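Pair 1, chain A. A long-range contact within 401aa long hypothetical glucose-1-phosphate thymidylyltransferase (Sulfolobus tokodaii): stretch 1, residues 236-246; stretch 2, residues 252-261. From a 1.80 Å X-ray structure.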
# COMPACT_ATOMS: atom_id res chain seq x y z
N GLU A 236 -6.69 10.71 30.22
CA GLU A 236 -7.42 11.06 31.42
C GLU A 236 -7.31 9.91 32.36
O GLU A 236 -6.72 8.88 32.02
CB GLU A 236 -8.89 11.30 31.11
CG GLU A 236 -9.17 12.50 30.24
CD GLU A 236 -10.66 12.79 30.08
OE1 GLU A 236 -11.52 11.92 30.40
OE2 GLU A 236 -10.98 13.92 29.62
N ASP A 237 -7.89 10.06 33.55
CA ASP A 237 -7.91 8.94 34.47
C ASP A 237 -8.91 7.87 34.03
O ASP A 237 -9.84 8.13 33.27
CB ASP A 237 -8.04 9.36 35.94
CG ASP A 237 -9.28 10.15 36.23
OD1 ASP A 237 -10.18 10.21 35.38
OD2 ASP A 237 -9.36 10.72 37.33
N ASN A 238 -8.67 6.65 34.50
CA ASN A 238 -9.44 5.48 34.10
C ASN A 238 -9.37 5.09 32.66
O ASN A 238 -10.37 4.70 32.08
CB ASN A 238 -10.88 5.61 34.55
CG ASN A 238 -10.98 5.57 36.02
OD1 ASN A 238 -11.20 6.59 36.68
ND2 ASN A 238 -10.72 4.40 36.57
N VAL A 239 -8.18 5.18 32.09
CA VAL A 239 -7.93 4.60 30.80
C VAL A 239 -7.01 3.42 31.10
O VAL A 239 -6.07 3.56 31.83
CB VAL A 239 -7.33 5.63 29.85
CG1 VAL A 239 -7.08 5.01 28.50
CG2 VAL A 239 -8.27 6.80 29.70
N LYS A 240 -7.33 2.22 30.62
CA LYS A 240 -6.44 1.10 30.81
C LYS A 240 -5.60 0.92 29.56
O LYS A 240 -6.15 0.84 28.45
CB LYS A 240 -7.19 -0.19 31.10
CG LYS A 240 -6.31 -1.46 31.29
CD LYS A 240 -5.63 -1.45 32.70
CE LYS A 240 -5.70 -2.81 33.42
NZ LYS A 240 -7.05 -3.03 34.03
N ILE A 241 -4.28 0.83 29.73
CA ILE A 241 -3.40 0.48 28.61
C ILE A 241 -2.55 -0.77 28.83
O ILE A 241 -1.85 -0.89 29.84
CB ILE A 241 -2.50 1.65 28.23
CG1 ILE A 241 -3.34 2.91 28.08
CG2 ILE A 241 -1.75 1.31 26.97
CD1 ILE A 241 -2.54 4.18 27.85
N LYS A 242 -2.62 -1.69 27.88
CA LYS A 242 -1.75 -2.86 27.83
C LYS A 242 -0.92 -2.89 26.52
O LYS A 242 -1.40 -2.53 25.45
CB LYS A 242 -2.58 -4.14 27.96
CG LYS A 242 -3.16 -4.34 29.35
CD LYS A 242 -4.57 -4.86 29.25
CE LYS A 242 -5.03 -5.51 30.55
NZ LYS A 242 -5.74 -6.78 30.22
N GLY A 243 0.35 -3.30 26.64
CA GLY A 243 1.16 -3.57 25.45
C GLY A 243 1.66 -2.32 24.82
O GLY A 243 1.67 -1.28 25.46
N LYS A 244 2.06 -2.40 23.56
CA LYS A 244 2.62 -1.25 22.82
C LYS A 244 1.57 -0.27 22.36
O LYS A 244 0.70 -0.63 21.58
CB LYS A 244 3.37 -1.72 21.57
CG LYS A 244 4.23 -0.62 20.94
CD LYS A 244 4.59 -0.94 19.51
CE LYS A 244 5.65 -1.99 19.44
NZ LYS A 244 6.60 -1.71 18.33
N VAL A 245 1.68 0.98 22.80
CA VAL A 245 0.75 1.99 22.37
C VAL A 245 1.44 3.29 21.99
O VAL A 245 2.10 3.89 22.81
CB VAL A 245 -0.31 2.25 23.46
CG1 VAL A 245 -1.38 3.17 22.96
CG2 VAL A 245 -0.96 0.93 23.85
N ILE A 246 1.27 3.72 20.75
CA ILE A 246 1.81 5.02 20.32
C ILE A 246 0.70 6.05 20.41
O ILE A 246 -0.30 6.00 19.68
CB ILE A 246 2.41 5.00 18.89
CG1 ILE A 246 3.64 4.11 18.84
CG2 ILE A 246 2.85 6.36 18.49
CD1 ILE A 246 3.33 2.61 18.94
N GLU A 252 -6.13 12.93 22.57
CA GLU A 252 -6.83 13.02 23.85
C GLU A 252 -7.54 11.71 24.04
O GLU A 252 -8.29 11.29 23.15
CB GLU A 252 -7.87 14.14 23.80
CG GLU A 252 -8.31 14.63 25.21
CD GLU A 252 -9.75 15.24 25.27
OE1 GLU A 252 -10.38 15.48 24.18
OE2 GLU A 252 -10.24 15.48 26.43
N ILE A 253 -7.31 11.07 25.18
CA ILE A 253 -7.93 9.80 25.54
C ILE A 253 -8.72 9.89 26.86
O ILE A 253 -8.17 10.14 27.92
CB ILE A 253 -6.90 8.69 25.64
CG1 ILE A 253 -5.95 8.75 24.41
CG2 ILE A 253 -7.59 7.39 25.81
CD1 ILE A 253 -5.20 7.51 24.11
N LYS A 254 -10.03 9.67 26.76
CA LYS A 254 -10.98 9.91 27.81
C LYS A 254 -11.27 8.66 28.57
O LYS A 254 -11.07 7.54 28.09
CB LYS A 254 -12.28 10.45 27.21
CG LYS A 254 -12.06 11.67 26.33
CD LYS A 254 -13.36 12.34 25.98
CE LYS A 254 -13.19 13.64 25.11
NZ LYS A 254 -14.47 13.98 24.40
N SER A 255 -11.72 8.88 29.79
CA SER A 255 -11.86 7.82 30.78
C SER A 255 -12.76 6.69 30.28
O SER A 255 -13.62 6.90 29.42
CB SER A 255 -12.39 8.43 32.08
OG SER A 255 -11.62 9.59 32.41
N GLY A 256 -12.51 5.48 30.78
CA GLY A 256 -13.32 4.35 30.38
C GLY A 256 -12.74 3.67 29.17
O GLY A 256 -13.08 2.52 28.87
N THR A 257 -11.83 4.35 28.49
CA THR A 257 -11.17 3.77 27.34
C THR A 257 -10.24 2.63 27.73
O THR A 257 -9.57 2.71 28.74
CB THR A 257 -10.43 4.79 26.54
OG1 THR A 257 -11.35 5.77 26.09
CG2 THR A 257 -9.74 4.17 25.36
N TYR A 258 -10.23 1.57 26.92
CA TYR A 258 -9.46 0.34 27.17
C TYR A 258 -8.69 -0.02 25.92
O TYR A 258 -9.26 -0.22 24.85
CB TYR A 258 -10.38 -0.82 27.51
CG TYR A 258 -9.76 -2.00 28.24
CD1 TYR A 258 -9.77 -2.07 29.63
CD2 TYR A 258 -9.21 -3.08 27.53
CE1 TYR A 258 -9.25 -3.18 30.31
CE2 TYR A 258 -8.69 -4.21 28.21
CZ TYR A 258 -8.72 -4.23 29.59
OH TYR A 258 -8.23 -5.30 30.28
N ILE A 259 -7.36 -0.09 26.04
CA ILE A 259 -6.46 -0.26 24.88
C ILE A 259 -5.67 -1.54 25.10
O ILE A 259 -5.04 -1.70 26.12
CB ILE A 259 -5.56 1.03 24.72
CG1 ILE A 259 -6.44 2.27 24.51
CG2 ILE A 259 -4.56 0.92 23.61
CD1 ILE A 259 -5.62 3.60 24.48
N GLU A 260 -5.79 -2.49 24.19
CA GLU A 260 -4.93 -3.66 24.20
C GLU A 260 -3.98 -3.49 23.02
O GLU A 260 -4.41 -3.52 21.89
CB GLU A 260 -5.74 -4.98 24.15
CG GLU A 260 -6.62 -5.18 25.43
CD GLU A 260 -7.58 -6.39 25.40
OE1 GLU A 260 -8.11 -6.71 24.31
OE2 GLU A 260 -7.80 -7.02 26.50
N GLY A 261 -2.69 -3.23 23.29
CA GLY A 261 -1.75 -2.89 22.23
C GLY A 261 -1.39 -4.15 21.47
O GLY A 261 -1.64 -5.26 21.97

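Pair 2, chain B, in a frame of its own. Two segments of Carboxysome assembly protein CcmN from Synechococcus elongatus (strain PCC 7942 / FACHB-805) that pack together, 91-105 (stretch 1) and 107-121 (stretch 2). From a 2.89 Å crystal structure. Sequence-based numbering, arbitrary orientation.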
# COMPACT_ATOMS: atom_id res chain seq x y z
N ALA B 91 -19.80 -0.33 -0.77
CA ALA B 91 -18.83 -0.78 0.22
C ALA B 91 -17.76 0.29 0.49
O ALA B 91 -17.55 1.22 -0.30
CB ALA B 91 -18.18 -2.08 -0.23
N CYS B 92 -17.06 0.14 1.63
CA CYS B 92 -16.02 1.06 2.11
C CYS B 92 -14.84 0.26 2.63
O CYS B 92 -15.01 -0.56 3.54
CB CYS B 92 -16.53 1.95 3.24
SG CYS B 92 -17.95 2.86 2.87
N LEU B 93 -13.65 0.53 2.10
CA LEU B 93 -12.46 -0.26 2.42
C LEU B 93 -11.43 0.64 3.09
O LEU B 93 -10.90 1.56 2.45
CB LEU B 93 -11.88 -0.89 1.17
CG LEU B 93 -12.79 -1.75 0.30
CD1 LEU B 93 -11.92 -2.55 -0.66
CD2 LEU B 93 -13.62 -2.66 1.15
N GLY B 94 -11.14 0.37 4.37
CA GLY B 94 -10.18 1.18 5.10
C GLY B 94 -8.82 1.19 4.44
O GLY B 94 -8.48 0.33 3.63
N ALA B 95 -8.03 2.20 4.80
CA ALA B 95 -6.64 2.28 4.34
C ALA B 95 -5.91 0.96 4.54
O ALA B 95 -6.03 0.30 5.58
CB ALA B 95 -5.92 3.40 5.08
N SER B 96 -5.15 0.58 3.52
CA SER B 96 -4.29 -0.61 3.56
C SER B 96 -5.05 -1.89 3.86
O SER B 96 -4.51 -2.84 4.44
CB SER B 96 -3.15 -0.41 4.54
OG SER B 96 -2.50 0.81 4.20
N THR B 97 -6.32 -1.94 3.46
CA THR B 97 -7.00 -3.21 3.30
C THR B 97 -6.28 -4.06 2.27
O THR B 97 -5.82 -3.56 1.24
CB THR B 97 -8.44 -2.98 2.83
OG1 THR B 97 -9.12 -2.12 3.75
CG2 THR B 97 -9.18 -4.31 2.72
N THR B 98 -6.22 -5.37 2.53
CA THR B 98 -5.81 -6.34 1.53
C THR B 98 -6.90 -7.39 1.32
O THR B 98 -7.31 -8.07 2.27
CB THR B 98 -4.50 -7.00 1.95
OG1 THR B 98 -3.45 -6.04 1.76
CG2 THR B 98 -4.24 -8.24 1.10
N LEU B 99 -7.36 -7.53 0.06
CA LEU B 99 -8.28 -8.59 -0.34
C LEU B 99 -7.58 -9.47 -1.35
O LEU B 99 -7.19 -8.98 -2.42
CB LEU B 99 -9.55 -8.03 -0.96
CG LEU B 99 -10.39 -7.01 -0.21
CD1 LEU B 99 -11.49 -6.48 -1.12
CD2 LEU B 99 -11.00 -7.64 1.00
N VAL B 100 -7.44 -10.77 -1.03
CA VAL B 100 -6.78 -11.77 -1.90
C VAL B 100 -7.77 -12.88 -2.21
O VAL B 100 -8.01 -13.75 -1.36
CB VAL B 100 -5.52 -12.36 -1.26
CG1 VAL B 100 -4.79 -13.17 -2.31
CG2 VAL B 100 -4.63 -11.27 -0.70
N ASN B 101 -8.30 -12.88 -3.43
CA ASN B 101 -9.31 -13.86 -3.86
C ASN B 101 -10.49 -13.88 -2.88
O ASN B 101 -11.03 -14.94 -2.57
CB ASN B 101 -8.71 -15.26 -4.01
CG ASN B 101 -7.73 -15.38 -5.20
OD1 ASN B 101 -8.04 -14.96 -6.32
ND2 ASN B 101 -6.56 -15.99 -4.96
N THR B 102 -10.89 -12.70 -2.39
CA THR B 102 -12.03 -12.58 -1.48
C THR B 102 -12.84 -11.32 -1.81
O THR B 102 -12.27 -10.29 -2.19
CB THR B 102 -11.57 -12.54 0.01
OG1 THR B 102 -10.37 -11.77 0.13
CG2 THR B 102 -11.29 -13.94 0.55
N SER B 103 -14.17 -11.42 -1.67
CA SER B 103 -15.13 -10.41 -2.12
C SER B 103 -15.85 -9.76 -0.94
O SER B 103 -15.86 -10.28 0.18
CB SER B 103 -16.17 -11.03 -3.07
OG SER B 103 -15.57 -11.85 -4.07
N ILE B 104 -16.52 -8.64 -1.19
CA ILE B 104 -17.18 -7.88 -0.13
C ILE B 104 -18.66 -7.72 -0.46
O ILE B 104 -19.02 -7.24 -1.55
CB ILE B 104 -16.52 -6.51 0.10
CG1 ILE B 104 -15.06 -6.71 0.50
CG2 ILE B 104 -17.27 -5.71 1.16
CD1 ILE B 104 -14.90 -7.47 1.81
N GLU B 105 -19.51 -8.12 0.48
CA GLU B 105 -20.93 -7.82 0.46
C GLU B 105 -21.18 -6.33 0.22
O GLU B 105 -20.44 -5.47 0.71
CB GLU B 105 -21.54 -8.28 1.80
CG GLU B 105 -20.83 -7.67 3.07
CD GLU B 105 -19.48 -8.37 3.45
OE1 GLU B 105 -18.97 -9.20 2.65
OE2 GLU B 105 -18.91 -8.07 4.53
N GLY B 107 -22.36 -2.72 0.77
CA GLY B 107 -22.44 -1.96 2.00
C GLY B 107 -21.49 -2.39 3.10
O GLY B 107 -21.46 -1.75 4.15
N GLY B 108 -20.73 -3.46 2.88
CA GLY B 108 -19.79 -3.90 3.90
C GLY B 108 -18.64 -2.93 4.05
O GLY B 108 -18.24 -2.26 3.10
N VAL B 109 -18.10 -2.85 5.26
CA VAL B 109 -17.04 -1.91 5.58
C VAL B 109 -15.85 -2.66 6.18
O VAL B 109 -16.01 -3.52 7.05
CB VAL B 109 -17.54 -0.82 6.55
CG1 VAL B 109 -16.43 0.19 6.85
CG2 VAL B 109 -18.76 -0.13 5.96
N THR B 110 -14.65 -2.31 5.73
CA THR B 110 -13.42 -2.98 6.13
C THR B 110 -12.54 -2.10 7.00
O THR B 110 -12.18 -0.99 6.60
CB THR B 110 -12.64 -3.42 4.90
OG1 THR B 110 -13.32 -4.52 4.27
CG2 THR B 110 -11.24 -3.75 5.26
N ALA B 111 -12.14 -2.63 8.16
CA ALA B 111 -11.26 -1.88 9.06
C ALA B 111 -9.92 -1.65 8.40
O ALA B 111 -9.40 -2.54 7.71
CB ALA B 111 -11.05 -2.62 10.38
N PRO B 112 -9.33 -0.48 8.56
CA PRO B 112 -8.00 -0.23 7.99
C PRO B 112 -7.01 -1.30 8.43
O PRO B 112 -7.08 -1.83 9.54
CB PRO B 112 -7.64 1.15 8.54
CG PRO B 112 -8.64 1.42 9.63
CD PRO B 112 -9.87 0.70 9.25
N GLY B 113 -6.12 -1.67 7.51
CA GLY B 113 -5.15 -2.70 7.76
C GLY B 113 -5.66 -4.12 7.64
O GLY B 113 -4.88 -5.06 7.85
N SER B 114 -6.93 -4.31 7.28
CA SER B 114 -7.51 -5.65 7.20
C SER B 114 -6.82 -6.51 6.14
O SER B 114 -6.35 -6.03 5.10
CB SER B 114 -8.99 -5.59 6.89
OG SER B 114 -9.71 -5.08 7.99
N LEU B 115 -6.77 -7.80 6.43
CA LEU B 115 -6.06 -8.78 5.62
C LEU B 115 -7.01 -9.95 5.40
O LEU B 115 -7.26 -10.72 6.33
CB LEU B 115 -4.77 -9.24 6.31
CG LEU B 115 -4.15 -10.48 5.71
CD1 LEU B 115 -3.61 -10.10 4.35
CD2 LEU B 115 -3.05 -11.05 6.62
N LEU B 116 -7.56 -10.05 4.19
CA LEU B 116 -8.52 -11.09 3.84
C LEU B 116 -7.94 -11.90 2.68
O LEU B 116 -7.85 -11.38 1.56
CB LEU B 116 -9.87 -10.48 3.47
CG LEU B 116 -10.87 -10.19 4.60
CD1 LEU B 116 -10.21 -9.50 5.77
CD2 LEU B 116 -12.03 -9.35 4.11
N SER B 117 -7.54 -13.15 2.95
CA SER B 117 -6.83 -13.96 1.95
C SER B 117 -7.29 -15.41 2.00
O SER B 117 -7.03 -16.11 2.98
CB SER B 117 -5.32 -13.88 2.15
OG SER B 117 -4.68 -14.97 1.50
N ALA B 118 -7.94 -15.87 0.92
CA ALA B 118 -8.21 -17.27 0.65
C ALA B 118 -7.24 -17.79 -0.42
O ALA B 118 -6.72 -17.03 -1.24
CB ALA B 118 -9.66 -17.46 0.19
N GLU B 119 -7.01 -19.11 -0.40
CA GLU B 119 -5.97 -19.73 -1.23
C GLU B 119 -6.29 -19.62 -2.72
O GLU B 119 -5.44 -19.24 -3.53
CB GLU B 119 -5.77 -21.20 -0.84
CG GLU B 119 -5.50 -21.45 0.64
CD GLU B 119 -6.77 -21.38 1.48
OE1 GLU B 119 -7.80 -21.95 1.07
OE2 GLU B 119 -6.73 -20.72 2.55
N THR B 120 -7.53 -19.99 -3.08
CA THR B 120 -8.09 -19.99 -4.43
C THR B 120 -9.58 -20.28 -4.34
O THR B 120 -10.01 -21.05 -3.47
CB THR B 120 -7.37 -21.02 -5.32
OG1 THR B 120 -7.93 -20.98 -6.64
CG2 THR B 120 -7.45 -22.43 -4.73
N PRO B 121 -10.42 -19.67 -5.21
CA PRO B 121 -11.87 -19.91 -5.19
C PRO B 121 -12.28 -21.16 -5.97
O PRO B 121 -13.02 -21.06 -6.96
CB PRO B 121 -12.44 -18.65 -5.83
CG PRO B 121 -11.38 -18.21 -6.78
CD PRO B 121 -10.05 -18.61 -6.17

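Superposing N, CA and C of 14 central residues brings pair 2 onto pair 1 with an RMSD of 0.7 Å. In each, two short strands lie side by side and parallel: 240-242 with 258-260 in pair 1 (4.8 Å between axes, 1°), 98-100 with 115-117 in pair 2 (4.7 Å, 3°). The register is identical, since K240(A), I241(A) and K242(A) fall on T98(B), L99(B) and V100(B), and Y258(A), I259(A) and E260(A) on L115(B), L116(B) and S117(B), all within 0.5 Å at CA.

The backbone ladders correspond rung by rung. In pair 1, K240(A) N donates to T257(A) O (3.0 Å), I259(A) N to K240(A) O (2.9 Å) and K242(A) N to I259(A) O (3.0 Å). In pair 2 the matching bonds are T98(B) N to S114(B) O (2.7 Å), L116(B) N to T98(B) O (2.8 Å) and V100(B) N to L116(B) O (2.7 Å). A type II turn precedes the second strand in both, K254(A) to T257(A) and A111(B) to S114(B). T257(A) OG1 donates to K254(A) O (2.7 Å) and S114(B) OG to A111(B) O (2.6 Å), so a hydroxyl secures each turn from the same position. G256(A) and G113(B) also coincide, and both have positive phi, which favours glycine.

On the face carrying I241(A) and I259(A), the solution is conserved in kind: I241(A) CG1 lies 4.3 Å from I259(A) CD1, while L99(B) CD2 approaches L116(B) CD2 to 3.7 Å. The side-chain centres at these two positions differ by 0.7 and 0.9 Å.

The other face diverges. Pair 1 sets K240(A) CB 3.5 Å from Y258(A) CD1, and K242(A) extends its chain so that NZ donates to Y258(A) OH (2.9 Å). Pair 2 fills these positions with shorter groups: T98(B) CG2 meets L115(B) CD1 at 3.8 Å, and V100(B) CB lies 3.7 Å from S117(B) CB.

Before the first strand, the match at E236(A) and G94(B) is looser, 1.3 Å at CA. E236(A) N donates to I253(A) O (2.8 Å) as G94(B) N does to T110(B) O (2.8 Å), but the glutamate adds OE1 as an acceptor for S255(A) N (3.1 Å). At G94(B) an ideal CB would sit 2.4 Å from P112(B) N, a clash, so this backbone placement leaves no room for a side chain. V239(A) CG1 packs on I253(A) CG2 at 3.6 Å, whereas at the matched positions T97(B) OG1 lies 3.1 Å from T110(B) CG2 and donates to G94(B) O (2.5 Å).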